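Local coordinates for hypothetical protein TTHA0636 (Thermus thermophilus HB8, PDB 1WWP) that is of unproven function but probably acts as the all-helical, substrate-binding partner of a nucleotidyltransferase, at residues A36-L41 and A54-V59; R29-F34 and D82-T87; K4-L9 and D105-M110. All coordinates share one frame; numbering follows the deposited sequence.

Interaction 1 of 3, residues A36-L41 and A54-V59; sequences AFWKAL and ASPKGV
Pro56 lies over one face of the Trp38 indole, and this face-on CH-pi contact is the tight part of the interface. Its CG does the touching, 3.5 Å from Trp38 CE2 and 3.6 Å from the centroid of the five-membered ring, only 14° off the normal. The slightly polarised C-H groups of a proline ring are well suited to such a place. Chi1 (80°) sets Trp38 CG between the backbone N and the carbonyl carbon, and chi2 (-91°) turns the ring to receive the proline. Val59 then fills in at the ring's edge, with CG2 3.9 Å from Trp38 CE3, while its other branch, CG1, meets Leu41 CB at 3.7 Å. A beta-branched residue can thus serve two neighbours one helical turn apart.

The contact joins the long helix 20-49 to the first turn of helix 56-66, within a bundle of five helices. Proline fits a first turn, where its missing N-H costs no helical bond, and Ser55 is the N-cap: its OG accepts from Gly58 N at 3.3 Å in a capping bond. Glu35 OE1 takes the indole N-H, and Phe34 flanks both Trp38 and Pro56.

Toward solvent the packing thins. Ala54 is exposed and turns its methyl away, bringing only its carbonyl O obliquely to the six-membered ring, 3.4 Å from Trp38 CH2. On the opposite face of the indole the exposed Lys39 lays its CE 3.2 Å above the ring plane, toward the rim, and its NZ bonds to Gln42 OE1.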
ATOM      1  N   ALA A  36      -5.529   2.739 -10.058  1.00 36.28           N
ATOM      2  CA  ALA A  36      -5.898   2.636 -11.465  1.00 38.88           C
ATOM      3  C   ALA A  36      -7.283   3.222 -11.667  1.00 36.54           C
ATOM      4  O   ALA A  36      -7.587   3.796 -12.706  1.00 39.62           O
ATOM      5  CB  ALA A  36      -5.887   1.172 -11.923  1.00 38.30           C
ATOM      6  N   PHE A  37      -8.132   3.085 -10.661  1.00 39.14           N
ATOM      7  CA  PHE A  37      -9.480   3.605 -10.783  1.00 34.03           C
ATOM      8  C   PHE A  37      -9.545   5.144 -10.830  1.00 32.37           C
ATOM      9  O   PHE A  37     -10.147   5.703 -11.733  1.00 28.06           O
ATOM     10  CB  PHE A  37     -10.345   3.091  -9.636  1.00 30.14           C
ATOM     11  CG  PHE A  37     -11.733   3.634  -9.651  1.00 29.92           C
ATOM     12  CD1 PHE A  37     -12.643   3.218 -10.614  1.00 29.30           C
ATOM     13  CD2 PHE A  37     -12.124   4.604  -8.725  1.00 30.22           C
ATOM     14  CE1 PHE A  37     -13.935   3.756 -10.662  1.00 35.69           C
ATOM     15  CE2 PHE A  37     -13.405   5.151  -8.763  1.00 34.00           C
ATOM     16  CZ  PHE A  37     -14.318   4.724  -9.738  1.00 35.85           C
ATOM     17  N   TRP A  38      -8.922   5.840  -9.885  1.00 33.09           N
ATOM     18  CA  TRP A  38      -9.038   7.303  -9.920  1.00 31.90           C
ATOM     19  C   TRP A  38      -8.303   7.903 -11.105  1.00 28.58           C
ATOM     20  O   TRP A  38      -8.699   8.936 -11.629  1.00 30.80           O
ATOM     21  CB  TRP A  38      -8.595   7.932  -8.592  1.00 26.89           C
ATOM     22  CG  TRP A  38      -7.143   8.088  -8.370  1.00 31.79           C
ATOM     23  CD1 TRP A  38      -6.297   7.201  -7.781  1.00 35.00           C
ATOM     24  CD2 TRP A  38      -6.373   9.259  -8.645  1.00 30.05           C
ATOM     25  NE1 TRP A  38      -5.041   7.752  -7.658  1.00 27.77           N
ATOM     26  CE2 TRP A  38      -5.061   9.015  -8.180  1.00 34.06           C
ATOM     27  CE3 TRP A  38      -6.670  10.499  -9.228  1.00 35.50           C
ATOM     28  CZ2 TRP A  38      -4.043   9.960  -8.286  1.00 31.94           C
ATOM     29  CZ3 TRP A  38      -5.658  11.444  -9.335  1.00 37.83           C
ATOM     30  CH2 TRP A  38      -4.358  11.168  -8.863  1.00 35.41           C
ATOM     31  N   LYS A  39      -7.265   7.213 -11.560  1.00 33.39           N
ATOM     32  CA  LYS A  39      -6.514   7.660 -12.725  1.00 35.75           C
ATOM     33  C   LYS A  39      -7.374   7.576 -13.978  1.00 28.80           C
ATOM     34  O   LYS A  39      -7.315   8.450 -14.844  1.00 29.05           O
ATOM     35  CB  LYS A  39      -5.242   6.823 -12.896  1.00 38.75           C
ATOM     36  CG  LYS A  39      -4.159   7.172 -11.884  1.00 41.84           C
ATOM     37  CD  LYS A  39      -3.836   8.636 -12.010  1.00 51.44           C
ATOM     38  CE  LYS A  39      -2.695   9.039 -11.116  1.00 61.39           C
ATOM     39  NZ  LYS A  39      -2.485  10.507 -11.275  1.00 73.20           N
ATOM     40  N   ALA A  40      -8.189   6.535 -14.082  1.00 26.67           N
ATOM     41  CA  ALA A  40      -9.049   6.396 -15.260  1.00 25.57           C
ATOM     42  C   ALA A  40     -10.118   7.494 -15.235  1.00 27.17           C
ATOM     43  O   ALA A  40     -10.489   8.053 -16.272  1.00 29.46           O
ATOM     44  CB  ALA A  40      -9.713   4.988 -15.286  1.00 31.40           C
ATOM     45  N   LEU A  41     -10.645   7.780 -14.054  1.00 26.91           N
ATOM     46  CA  LEU A  41     -11.647   8.843 -13.910  1.00 29.17           C
ATOM     47  C   LEU A  41     -10.996  10.201 -14.260  1.00 24.05           C
ATOM     48  O   LEU A  41     -11.575  11.012 -14.970  1.00 27.87           O
ATOM     49  CB  LEU A  41     -12.165   8.895 -12.469  1.00 27.08           C
ATOM     50  CG  LEU A  41     -13.443   8.141 -12.104  1.00 39.12           C
ATOM     51  CD1 LEU A  41     -13.797   8.415 -10.635  1.00 40.75           C
ATOM     52  CD2 LEU A  41     -14.577   8.610 -12.992  1.00 35.67           C
ATOM     53  N   ALA A  54      -6.565  17.067  -9.779  1.00 46.37           N
ATOM     54  CA  ALA A  54      -5.210  16.616  -9.469  1.00 43.88           C
ATOM     55  C   ALA A  54      -5.148  15.437  -8.493  1.00 42.65           C
ATOM     56  O   ALA A  54      -4.341  14.523  -8.659  1.00 46.30           O
ATOM     57  CB  ALA A  54      -4.400  17.783  -8.914  1.00 39.56           C
ATOM     58  N   SER A  55      -6.004  15.463  -7.481  1.00 40.43           N
ATOM     59  CA  SER A  55      -6.019  14.422  -6.456  1.00 41.67           C
ATOM     60  C   SER A  55      -7.240  13.507  -6.496  1.00 31.99           C
ATOM     61  O   SER A  55      -8.259  13.840  -7.083  1.00 34.53           O
ATOM     62  CB  SER A  55      -5.966  15.077  -5.083  1.00 41.67           C
ATOM     63  OG  SER A  55      -7.151  15.839  -4.873  1.00 46.28           O
ATOM     64  N   PRO A  56      -7.147  12.337  -5.848  1.00 36.71           N
ATOM     65  CA  PRO A  56      -8.268  11.393  -5.819  1.00 33.24           C
ATOM     66  C   PRO A  56      -9.577  12.060  -5.374  1.00 35.54           C
ATOM     67  O   PRO A  56     -10.635  11.874  -5.995  1.00 29.92           O
ATOM     68  CB  PRO A  56      -7.788  10.342  -4.830  1.00 37.31           C
ATOM     69  CG  PRO A  56      -6.327  10.275  -5.122  1.00 37.08           C
ATOM     70  CD  PRO A  56      -5.950  11.746  -5.214  1.00 32.73           C
ATOM     71  N   LYS A  57      -9.509  12.853  -4.304  1.00 34.81           N
ATOM     72  CA  LYS A  57     -10.711  13.529  -3.807  1.00 36.36           C
ATOM     73  C   LYS A  57     -11.254  14.585  -4.763  1.00 33.27           C
ATOM     74  O   LYS A  57     -12.461  14.731  -4.926  1.00 38.78           O
ATOM     75  CB  LYS A  57     -10.448  14.159  -2.436  1.00 42.16           C
ATOM     76  CG  LYS A  57     -10.681  13.200  -1.265  1.00 47.20           C
ATOM     77  CD  LYS A  57     -10.515  13.911   0.072  1.00 56.24           C
ATOM     78  CE  LYS A  57     -10.802  12.980   1.242  1.00 58.03           C
ATOM     79  NZ  LYS A  57     -10.513  13.643   2.556  1.00 62.12           N
ATOM     80  N   GLY A  58     -10.362  15.325  -5.399  1.00 35.42           N
ATOM     81  CA  GLY A  58     -10.802  16.344  -6.331  1.00 35.83           C
ATOM     82  C   GLY A  58     -11.447  15.723  -7.548  1.00 31.69           C
ATOM     83  O   GLY A  58     -12.429  16.231  -8.079  1.00 29.32           O
ATOM     84  N   VAL A  59     -10.873  14.618  -8.004  1.00 29.44           N
ATOM     85  CA  VAL A  59     -11.413  13.931  -9.171  1.00 34.91           C
ATOM     86  C   VAL A  59     -12.795  13.371  -8.840  1.00 26.93           C
ATOM     87  O   VAL A  59     -13.734  13.446  -9.625  1.00 33.38           O
ATOM     88  CB  VAL A  59     -10.460  12.778  -9.653  1.00 36.72           C
ATOM     89  CG1 VAL A  59     -11.127  11.968 -10.765  1.00 36.68           C
ATOM     90  CG2 VAL A  59      -9.166  13.388 -10.170  1.00 41.25           C
TER

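Interaction 2 of 3, residues R29-F34 and D82-T87; sequences RFEYTF and DDRSLT
A buried, partly polar junction of the helical bundle, within reach of the second subunit, is where Glu31 and Phe34 of helix 20-49 meet Arg84 of helix 71-86 and the nearby Thr87. Arg84 has the largest share, using two different parts of its side chain. The aliphatic part crosses the Phe34 ring over one face, with CG 3.6 Å from Phe34 CE1, a CH-pi contact. A bend at chi2 (63°) then redirects CD, and beyond it the guanidinium lies flat against Glu31, its CZ 3.9 Å from Glu31 CG. Arginine suits this place because a long apolar stem and a flat charged end can serve an aromatic and an acid together.

The two segments run at 132°, with their axes 10.4 Å apart, consistent with a bundle in which helix 71-86 returns against helix 20-49. Phe30 sets its ring edge against Thr87, CD2 to CG2 at 4.0 Å; its ring also meets that of Tyr106.

At the polar end, Thr87 OG1 donates a short hydrogen bond of 2.5 Å to Glu31 OE1, tip to tip, and Glu31 OE1 accepts with its anti lone pair. The carboxylate and guanidinium planes are stacked, 28° apart, and Glu31 OE1 is 3.6 Å from Arg84 NH1. No N-H points at this oxygen, leaving a bridge of charges alone, whereas Arg84 NE makes its salt bridge to Glu35 OE2. Glu31 also lies close to Glu31 of the second subunit, a crowding of like charges that may favour a shared proton and that Arg84 would partly offset.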
ATOM      1  N   ARG A  29      -4.517  -5.569  -3.323  1.00 29.32           N
ATOM      2  CA  ARG A  29      -5.212  -5.431  -4.603  1.00 26.03           C
ATOM      3  C   ARG A  29      -6.124  -4.229  -4.617  1.00 26.07           C
ATOM      4  O   ARG A  29      -6.289  -3.573  -5.640  1.00 24.84           O
ATOM      5  CB  ARG A  29      -6.002  -6.708  -4.910  1.00 34.16           C
ATOM      6  CG  ARG A  29      -5.091  -7.913  -5.080  1.00 35.68           C
ATOM      7  CD  ARG A  29      -5.838  -9.232  -5.366  1.00 31.88           C
ATOM      8  NE  ARG A  29      -4.836 -10.263  -5.629  1.00 42.22           N
ATOM      9  CZ  ARG A  29      -5.082 -11.531  -5.951  1.00 45.39           C
ATOM     10  NH1 ARG A  29      -6.329 -11.979  -6.067  1.00 44.96           N
ATOM     11  NH2 ARG A  29      -4.062 -12.353  -6.149  1.00 33.09           N
ATOM     12  N   PHE A  30      -6.749  -3.948  -3.485  1.00 26.51           N
ATOM     13  CA  PHE A  30      -7.597  -2.771  -3.408  1.00 27.25           C
ATOM     14  C   PHE A  30      -6.717  -1.538  -3.712  1.00 23.51           C
ATOM     15  O   PHE A  30      -7.120  -0.621  -4.435  1.00 29.02           O
ATOM     16  CB  PHE A  30      -8.190  -2.670  -1.998  1.00 29.11           C
ATOM     17  CG  PHE A  30      -8.701  -1.299  -1.653  1.00 34.91           C
ATOM     18  CD1 PHE A  30      -9.715  -0.710  -2.396  1.00 36.93           C
ATOM     19  CD2 PHE A  30      -8.145  -0.587  -0.588  1.00 36.20           C
ATOM     20  CE1 PHE A  30     -10.169   0.580  -2.087  1.00 45.82           C
ATOM     21  CE2 PHE A  30      -8.597   0.715  -0.270  1.00 36.91           C
ATOM     22  CZ  PHE A  30      -9.605   1.293  -1.021  1.00 34.91           C
ATOM     23  N   GLU A  31      -5.509  -1.536  -3.161  1.00 25.19           N
ATOM     24  CA  GLU A  31      -4.597  -0.417  -3.367  1.00 28.47           C
ATOM     25  C   GLU A  31      -4.345  -0.146  -4.837  1.00 31.16           C
ATOM     26  O   GLU A  31      -4.645   0.947  -5.327  1.00 33.17           O
ATOM     27  CB  GLU A  31      -3.267  -0.678  -2.660  1.00 24.69           C
ATOM     28  CG  GLU A  31      -3.331  -0.557  -1.139  1.00 34.02           C
ATOM     29  CD  GLU A  31      -1.955  -0.671  -0.492  1.00 37.12           C
ATOM     30  OE1 GLU A  31      -1.799  -0.244   0.669  1.00 45.82           O
ATOM     31  OE2 GLU A  31      -1.020  -1.187  -1.141  1.00 45.46           O
ATOM     32  N   TYR A  32      -3.820  -1.132  -5.563  1.00 31.26           N
ATOM     33  CA  TYR A  32      -3.545  -0.881  -6.966  1.00 34.64           C
ATOM     34  C   TYR A  32      -4.779  -0.741  -7.839  1.00 33.53           C
ATOM     35  O   TYR A  32      -4.710  -0.147  -8.911  1.00 38.66           O
ATOM     36  CB  TYR A  32      -2.549  -1.907  -7.539  1.00 38.85           C
ATOM     37  CG  TYR A  32      -2.965  -3.359  -7.632  1.00 37.41           C
ATOM     38  CD1 TYR A  32      -3.955  -3.768  -8.518  1.00 40.41           C
ATOM     39  CD2 TYR A  32      -2.261  -4.343  -6.920  1.00 37.70           C
ATOM     40  CE1 TYR A  32      -4.231  -5.139  -8.710  1.00 44.51           C
ATOM     41  CE2 TYR A  32      -2.524  -5.703  -7.101  1.00 38.21           C
ATOM     42  CZ  TYR A  32      -3.503  -6.097  -8.000  1.00 44.72           C
ATOM     43  OH  TYR A  32      -3.720  -7.444  -8.205  1.00 42.33           O
ATOM     44  N   THR A  33      -5.914  -1.259  -7.381  1.00 25.90           N
ATOM     45  CA  THR A  33      -7.138  -1.110  -8.144  1.00 29.31           C
ATOM     46  C   THR A  33      -7.641   0.321  -7.978  1.00 29.14           C
ATOM     47  O   THR A  33      -8.157   0.940  -8.912  1.00 27.75           O
ATOM     48  CB  THR A  33      -8.242  -2.071  -7.641  1.00 34.83           C
ATOM     49  OG1 THR A  33      -7.845  -3.426  -7.889  1.00 38.24           O
ATOM     50  CG2 THR A  33      -9.571  -1.762  -8.341  1.00 25.48           C
ATOM     51  N   PHE A  34      -7.505   0.833  -6.764  1.00 32.82           N
ATOM     52  CA  PHE A  34      -7.912   2.197  -6.454  1.00 32.43           C
ATOM     53  C   PHE A  34      -7.115   3.192  -7.294  1.00 29.80           C
ATOM     54  O   PHE A  34      -7.679   4.093  -7.914  1.00 28.50           O
ATOM     55  CB  PHE A  34      -7.647   2.482  -4.981  1.00 28.35           C
ATOM     56  CG  PHE A  34      -7.842   3.913  -4.599  1.00 34.87           C
ATOM     57  CD1 PHE A  34      -6.758   4.793  -4.563  1.00 35.02           C
ATOM     58  CD2 PHE A  34      -9.104   4.383  -4.243  1.00 38.76           C
ATOM     59  CE1 PHE A  34      -6.929   6.117  -4.173  1.00 36.85           C
ATOM     60  CE2 PHE A  34      -9.288   5.711  -3.852  1.00 42.30           C
ATOM     61  CZ  PHE A  34      -8.194   6.578  -3.819  1.00 40.19           C
ATOM     62  N   ASP A  82     -10.152   7.660   1.935  1.00 42.06           N
ATOM     63  CA  ASP A  82      -9.675   7.625   3.314  1.00 40.81           C
ATOM     64  C   ASP A  82      -9.181   6.224   3.722  1.00 37.37           C
ATOM     65  O   ASP A  82      -8.164   6.095   4.399  1.00 39.67           O
ATOM     66  CB  ASP A  82     -10.761   8.141   4.272  1.00 48.88           C
ATOM     67  CG  ASP A  82     -10.957   9.663   4.172  1.00 58.05           C
ATOM     68  OD1 ASP A  82      -9.974  10.382   3.853  1.00 57.91           O
ATOM     69  OD2 ASP A  82     -12.085  10.144   4.428  1.00 54.44           O
ATOM     70  N   ASP A  83      -9.877   5.174   3.301  1.00 39.22           N
ATOM     71  CA  ASP A  83      -9.430   3.816   3.615  1.00 38.10           C
ATOM     72  C   ASP A  83      -8.087   3.533   2.942  1.00 34.93           C
ATOM     73  O   ASP A  83      -7.263   2.764   3.450  1.00 32.89           O
ATOM     74  CB  ASP A  83     -10.449   2.792   3.140  1.00 45.29           C
ATOM     75  CG  ASP A  83     -11.572   2.613   4.121  1.00 57.17           C
ATOM     76  OD1 ASP A  83     -12.493   1.824   3.822  1.00 62.73           O
ATOM     77  OD2 ASP A  83     -11.525   3.261   5.194  1.00 62.55           O
ATOM     78  N   ARG A  84      -7.878   4.166   1.794  1.00 31.99           N
ATOM     79  CA  ARG A  84      -6.643   4.013   1.054  1.00 32.84           C
ATOM     80  C   ARG A  84      -5.492   4.585   1.901  1.00 38.96           C
ATOM     81  O   ARG A  84      -4.374   4.077   1.882  1.00 31.55           O
ATOM     82  CB  ARG A  84      -6.768   4.743  -0.286  1.00 35.43           C
ATOM     83  CG  ARG A  84      -5.495   4.743  -1.114  1.00 44.47           C
ATOM     84  CD  ARG A  84      -5.085   3.337  -1.513  1.00 38.91           C
ATOM     85  NE  ARG A  84      -3.767   3.324  -2.131  1.00 43.19           N
ATOM     86  CZ  ARG A  84      -2.631   3.229  -1.451  1.00 49.02           C
ATOM     87  NH1 ARG A  84      -2.656   3.136  -0.125  1.00 42.71           N
ATOM     88  NH2 ARG A  84      -1.471   3.211  -2.093  1.00 44.75           N
ATOM     89  N   SER A  85      -5.771   5.633   2.670  1.00 39.87           N
ATOM     90  CA  SER A  85      -4.725   6.214   3.502  1.00 39.76           C
ATOM     91  C   SER A  85      -4.481   5.366   4.744  1.00 35.13           C
ATOM     92  O   SER A  85      -3.504   5.561   5.444  1.00 38.04           O
ATOM     93  CB  SER A  85      -5.083   7.656   3.901  1.00 47.81           C
ATOM     94  OG  SER A  85      -6.250   7.691   4.707  1.00 55.92           O
ATOM     95  N   LEU A  86      -5.360   4.408   5.023  1.00 39.01           N
ATOM     96  CA  LEU A  86      -5.165   3.560   6.194  1.00 34.39           C
ATOM     97  C   LEU A  86      -4.568   2.173   5.913  1.00 40.43           C
ATOM     98  O   LEU A  86      -4.181   1.467   6.840  1.00 34.17           O
ATOM     99  CB  LEU A  86      -6.487   3.378   6.933  1.00 46.36           C
ATOM    100  CG  LEU A  86      -6.992   4.533   7.796  1.00 43.81           C
ATOM    101  CD1 LEU A  86      -8.424   4.266   8.205  1.00 48.33           C
ATOM    102  CD2 LEU A  86      -6.092   4.674   9.014  1.00 48.38           C
ATOM    103  N   THR A  87      -4.474   1.785   4.645  1.00 35.40           N
ATOM    104  CA  THR A  87      -3.964   0.458   4.302  1.00 37.53           C
ATOM    105  C   THR A  87      -2.567   0.154   4.828  1.00 43.05           C
ATOM    106  O   THR A  87      -2.235  -1.011   5.101  1.00 39.97           O
ATOM    107  CB  THR A  87      -3.972   0.225   2.776  1.00 37.09           C
ATOM    108  OG1 THR A  87      -3.217   1.257   2.137  1.00 29.82           O
ATOM    109  CG2 THR A  87      -5.400   0.226   2.235  1.00 29.04           C
TER

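Interaction 3 of 3, residues K4-L9 and D105-M110; sequences KALATL and DYARLM
Leu6, Met110 and Leu9 bury the most surface where the first helix, 2-13, packs on the last one, 93-116, and so join the two ends of the chain within the helical bundle. The short segments run almost antiparallel, at 154°, with axes 10.4 Å apart. Ala107 lies opposite Leu6, and its small methyl allows Leu6 to come down onto the backbone of the partner helix.

Leu6 contributes the largest share. Its CG stands anti to the backbone N (chi1 179°). From there the two methyls spread over successive parts of the facing helix: Leu6 CD1 lies 3.7 Å from Ala107 O, a van der Waals contact, and Leu6 CD2 lies 3.9 Å from Met110 C. A forked leucine can in this way cover one turn of helix, from Ala107 to Met110, with a single residue.

Leu9, a turn further on, by contrast uses one branch for two partners: its CD2 is 4.2 Å from Ala107 CB and also meets the end of Met110. The latter residue is present as selenomethionine. Its unbranched, flexible chain suits a site bordered by several helices, for it also packs on Met80 of helix 71-86 and on Thr33 and Phe37 of helix 20-49.

On the side of helix 2-13 turned from this apolar seam, Thr8 OG1 donates to Ala5 O at 2.7 Å and is further bonded to Tyr32 OH, while Lys4 NZ reaches Tyr91 OH of the second subunit. Between the helices, Met110 is bent at its last torsion (chi3 -87°), and its CE comes 3.9 Å from Leu9 CD2, the two side chains crossing at about a right angle.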
ATOM      1  N   LYS A   4      -9.074  -4.909 -15.371  1.00 66.12           N
ATOM      2  CA  LYS A   4      -8.320  -6.134 -15.116  1.00 65.56           C
ATOM      3  C   LYS A   4      -7.844  -6.202 -13.663  1.00 59.93           C
ATOM      4  O   LYS A   4      -7.854  -7.269 -13.037  1.00 55.94           O
ATOM      5  CB  LYS A   4      -7.123  -6.205 -16.067  1.00 72.57           C
ATOM      6  CG  LYS A   4      -6.700  -7.616 -16.464  1.00 83.13           C
ATOM      7  CD  LYS A   4      -6.141  -8.404 -15.289  1.00 87.86           C
ATOM      8  CE  LYS A   4      -5.558  -9.728 -15.756  1.00 90.63           C
ATOM      9  NZ  LYS A   4      -5.021 -10.528 -14.626  1.00 93.77           N
ATOM     10  N   ALA A   5      -7.422  -5.061 -13.132  1.00 51.65           N
ATOM     11  CA  ALA A   5      -6.965  -5.002 -11.751  1.00 47.47           C
ATOM     12  C   ALA A   5      -8.178  -5.277 -10.867  1.00 40.08           C
ATOM     13  O   ALA A   5      -8.089  -5.982  -9.866  1.00 39.06           O
ATOM     14  CB  ALA A   5      -6.386  -3.627 -11.450  1.00 47.15           C
ATOM     15  N   LEU A   6      -9.320  -4.729 -11.268  1.00 37.49           N
ATOM     16  CA  LEU A   6     -10.565  -4.912 -10.537  1.00 43.13           C
ATOM     17  C   LEU A   6     -10.974  -6.386 -10.453  1.00 38.08           C
ATOM     18  O   LEU A   6     -11.660  -6.790  -9.518  1.00 42.05           O
ATOM     19  CB  LEU A   6     -11.681  -4.102 -11.198  1.00 37.28           C
ATOM     20  CG  LEU A   6     -13.081  -4.184 -10.584  1.00 41.45           C
ATOM     21  CD1 LEU A   6     -13.041  -3.952  -9.066  1.00 32.13           C
ATOM     22  CD2 LEU A   6     -13.958  -3.147 -11.259  1.00 41.46           C
ATOM     23  N   ALA A   7     -10.526  -7.180 -11.421  1.00 42.70           N
ATOM     24  CA  ALA A   7     -10.839  -8.615 -11.485  1.00 43.76           C
ATOM     25  C   ALA A   7     -10.110  -9.417 -10.416  1.00 42.08           C
ATOM     26  O   ALA A   7     -10.668 -10.337  -9.814  1.00 45.79           O
ATOM     27  CB  ALA A   7     -10.480  -9.154 -12.869  1.00 44.54           C
ATOM     28  N   THR A   8      -8.850  -9.067 -10.182  1.00 47.44           N
ATOM     29  CA  THR A   8      -8.046  -9.757  -9.182  1.00 41.06           C
ATOM     30  C   THR A   8      -8.572  -9.410  -7.793  1.00 39.02           C
ATOM     31  O   THR A   8      -8.537 -10.240  -6.879  1.00 38.76           O
ATOM     32  CB  THR A   8      -6.579  -9.359  -9.310  1.00 43.72           C
ATOM     33  OG1 THR A   8      -6.442  -7.956  -9.057  1.00 55.99           O
ATOM     34  CG2 THR A   8      -6.093  -9.640 -10.724  1.00 50.59           C
ATOM     35  N   LEU A   9      -9.075  -8.188  -7.635  1.00 35.72           N
ATOM     36  CA  LEU A   9      -9.634  -7.768  -6.352  1.00 35.62           C
ATOM     37  C   LEU A   9     -10.890  -8.581  -6.028  1.00 36.15           C
ATOM     38  O   LEU A   9     -11.037  -9.102  -4.918  1.00 41.35           O
ATOM     39  CB  LEU A   9      -9.997  -6.275  -6.380  1.00 40.40           C
ATOM     40  CG  LEU A   9     -10.870  -5.775  -5.214  1.00 33.21           C
ATOM     41  CD1 LEU A   9     -10.158  -6.025  -3.908  1.00 36.52           C
ATOM     42  CD2 LEU A   9     -11.175  -4.307  -5.368  1.00 36.61           C
ATOM     43  N   ASP A 105     -18.334  -3.390  -1.352  1.00 47.48           N
ATOM     44  CA  ASP A 105     -18.951  -2.202  -1.936  1.00 48.58           C
ATOM     45  C   ASP A 105     -17.999  -1.459  -2.866  1.00 40.62           C
ATOM     46  O   ASP A 105     -18.399  -1.028  -3.943  1.00 41.77           O
ATOM     47  CB  ASP A 105     -19.427  -1.250  -0.840  1.00 55.49           C
ATOM     48  CG  ASP A 105     -20.546  -1.841   0.000  1.00 69.78           C
ATOM     49  OD1 ASP A 105     -20.342  -2.925   0.586  1.00 76.08           O
ATOM     50  OD2 ASP A 105     -21.631  -1.221   0.077  1.00 75.44           O
ATOM     51  N   TYR A 106     -16.744  -1.300  -2.451  1.00 43.87           N
ATOM     52  CA  TYR A 106     -15.778  -0.593  -3.291  1.00 41.56           C
ATOM     53  C   TYR A 106     -15.653  -1.305  -4.627  1.00 39.20           C
ATOM     54  O   TYR A 106     -15.679  -0.670  -5.680  1.00 33.74           O
ATOM     55  CB  TYR A 106     -14.407  -0.518  -2.622  1.00 43.33           C
ATOM     56  CG  TYR A 106     -14.387   0.265  -1.342  1.00 41.58           C
ATOM     57  CD1 TYR A 106     -15.397   1.183  -1.045  1.00 44.81           C
ATOM     58  CD2 TYR A 106     -13.341   0.117  -0.428  1.00 41.19           C
ATOM     59  CE1 TYR A 106     -15.364   1.931   0.129  1.00 35.25           C
ATOM     60  CE2 TYR A 106     -13.301   0.867   0.755  1.00 33.40           C
ATOM     61  CZ  TYR A 106     -14.315   1.765   1.020  1.00 33.49           C
ATOM     62  OH  TYR A 106     -14.293   2.498   2.176  1.00 40.51           O
ATOM     63  N   ALA A 107     -15.543  -2.632  -4.578  1.00 42.18           N
ATOM     64  CA  ALA A 107     -15.417  -3.429  -5.789  1.00 37.14           C
ATOM     65  C   ALA A 107     -16.607  -3.185  -6.721  1.00 42.78           C
ATOM     66  O   ALA A 107     -16.429  -2.958  -7.917  1.00 44.90           O
ATOM     67  CB  ALA A 107     -15.319  -4.910  -5.428  1.00 45.07           C
ATOM     68  N   ARG A 108     -17.818  -3.223  -6.179  1.00 47.19           N
ATOM     69  CA  ARG A 108     -19.011  -3.006  -6.997  1.00 48.94           C
ATOM     70  C   ARG A 108     -19.043  -1.587  -7.560  1.00 49.74           C
ATOM     71  O   ARG A 108     -19.269  -1.392  -8.753  1.00 51.65           O
ATOM     72  CB  ARG A 108     -20.279  -3.253  -6.175  1.00 57.75           C
ATOM     73  CG  ARG A 108     -20.393  -4.655  -5.578  1.00 62.88           C
ATOM     74  CD  ARG A 108     -21.583  -4.762  -4.631  1.00 69.90           C
ATOM     75  NE  ARG A 108     -21.530  -5.980  -3.825  1.00 75.15           N
ATOM     76  CZ  ARG A 108     -21.670  -7.210  -4.310  1.00 78.42           C
ATOM     77  NH1 ARG A 108     -21.879  -7.398  -5.606  1.00 82.65           N
ATOM     78  NH2 ARG A 108     -21.594  -8.257  -3.498  1.00 80.15           N
ATOM     79  N   LEU A 109     -18.817  -0.598  -6.699  1.00 46.83           N
ATOM     80  CA  LEU A 109     -18.825   0.803  -7.129  1.00 48.46           C
ATOM     81  C   LEU A 109     -17.877   1.022  -8.312  1.00 44.81           C
ATOM     82  O   LEU A 109     -18.260   1.596  -9.333  1.00 45.75           O
ATOM     83  CB  LEU A 109     -18.405   1.710  -5.967  1.00 46.90           C
ATOM     84  CG  LEU A 109     -18.755   3.209  -5.947  1.00 50.34           C
ATOM     85  CD1 LEU A 109     -17.484   3.994  -5.742  1.00 40.22           C
ATOM     86  CD2 LEU A 109     -19.466   3.642  -7.222  1.00 51.21           C
HETATM   87  N   MSE A 110     -16.642   0.549  -8.175  1.00 42.37           N
HETATM   88  CA  MSE A 110     -15.655   0.719  -9.227  1.00 41.95           C
HETATM   89  C   MSE A 110     -16.029   0.011 -10.507  1.00 45.26           C
HETATM   90  O   MSE A 110     -15.801   0.535 -11.600  1.00 48.12           O
HETATM   91  CB  MSE A 110     -14.276   0.256  -8.750  1.00 43.27           C
HETATM   92  CG  MSE A 110     -13.712   1.140  -7.638  1.00 44.00           C
HETATM   93 SE   MSE A 110     -11.845   0.899  -7.169  1.00 48.30          SE
HETATM   94  CE  MSE A 110     -11.975  -0.517  -5.847  1.00 40.75           C
TER

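Helix 20-49 serves both interaction 1 and interaction 2, gripping helix 56-66 and helix 71-86 at sites about 13 Å apart (between centres); the two are linked where Pro56 CB touches Phe34 CZ. Interaction 3 joins the first and last helices, and Met110 SE packs on Phe37 CB from interaction 1. Interactions 2 and 3 are buried, whereas interaction 1 is partly so. In chemistry, interaction 1 is aromatic and apolar with a solvent-facing fringe, interaction 2 mixes aromatic packing, a hydrogen bond and an ion pair beside the second subunit, and interaction 3 has no hydrogen bond or charge pair across its segments. Polar bonds tie 2 to 3, through Asp83 with Tyr106 and Tyr32 with Thr8.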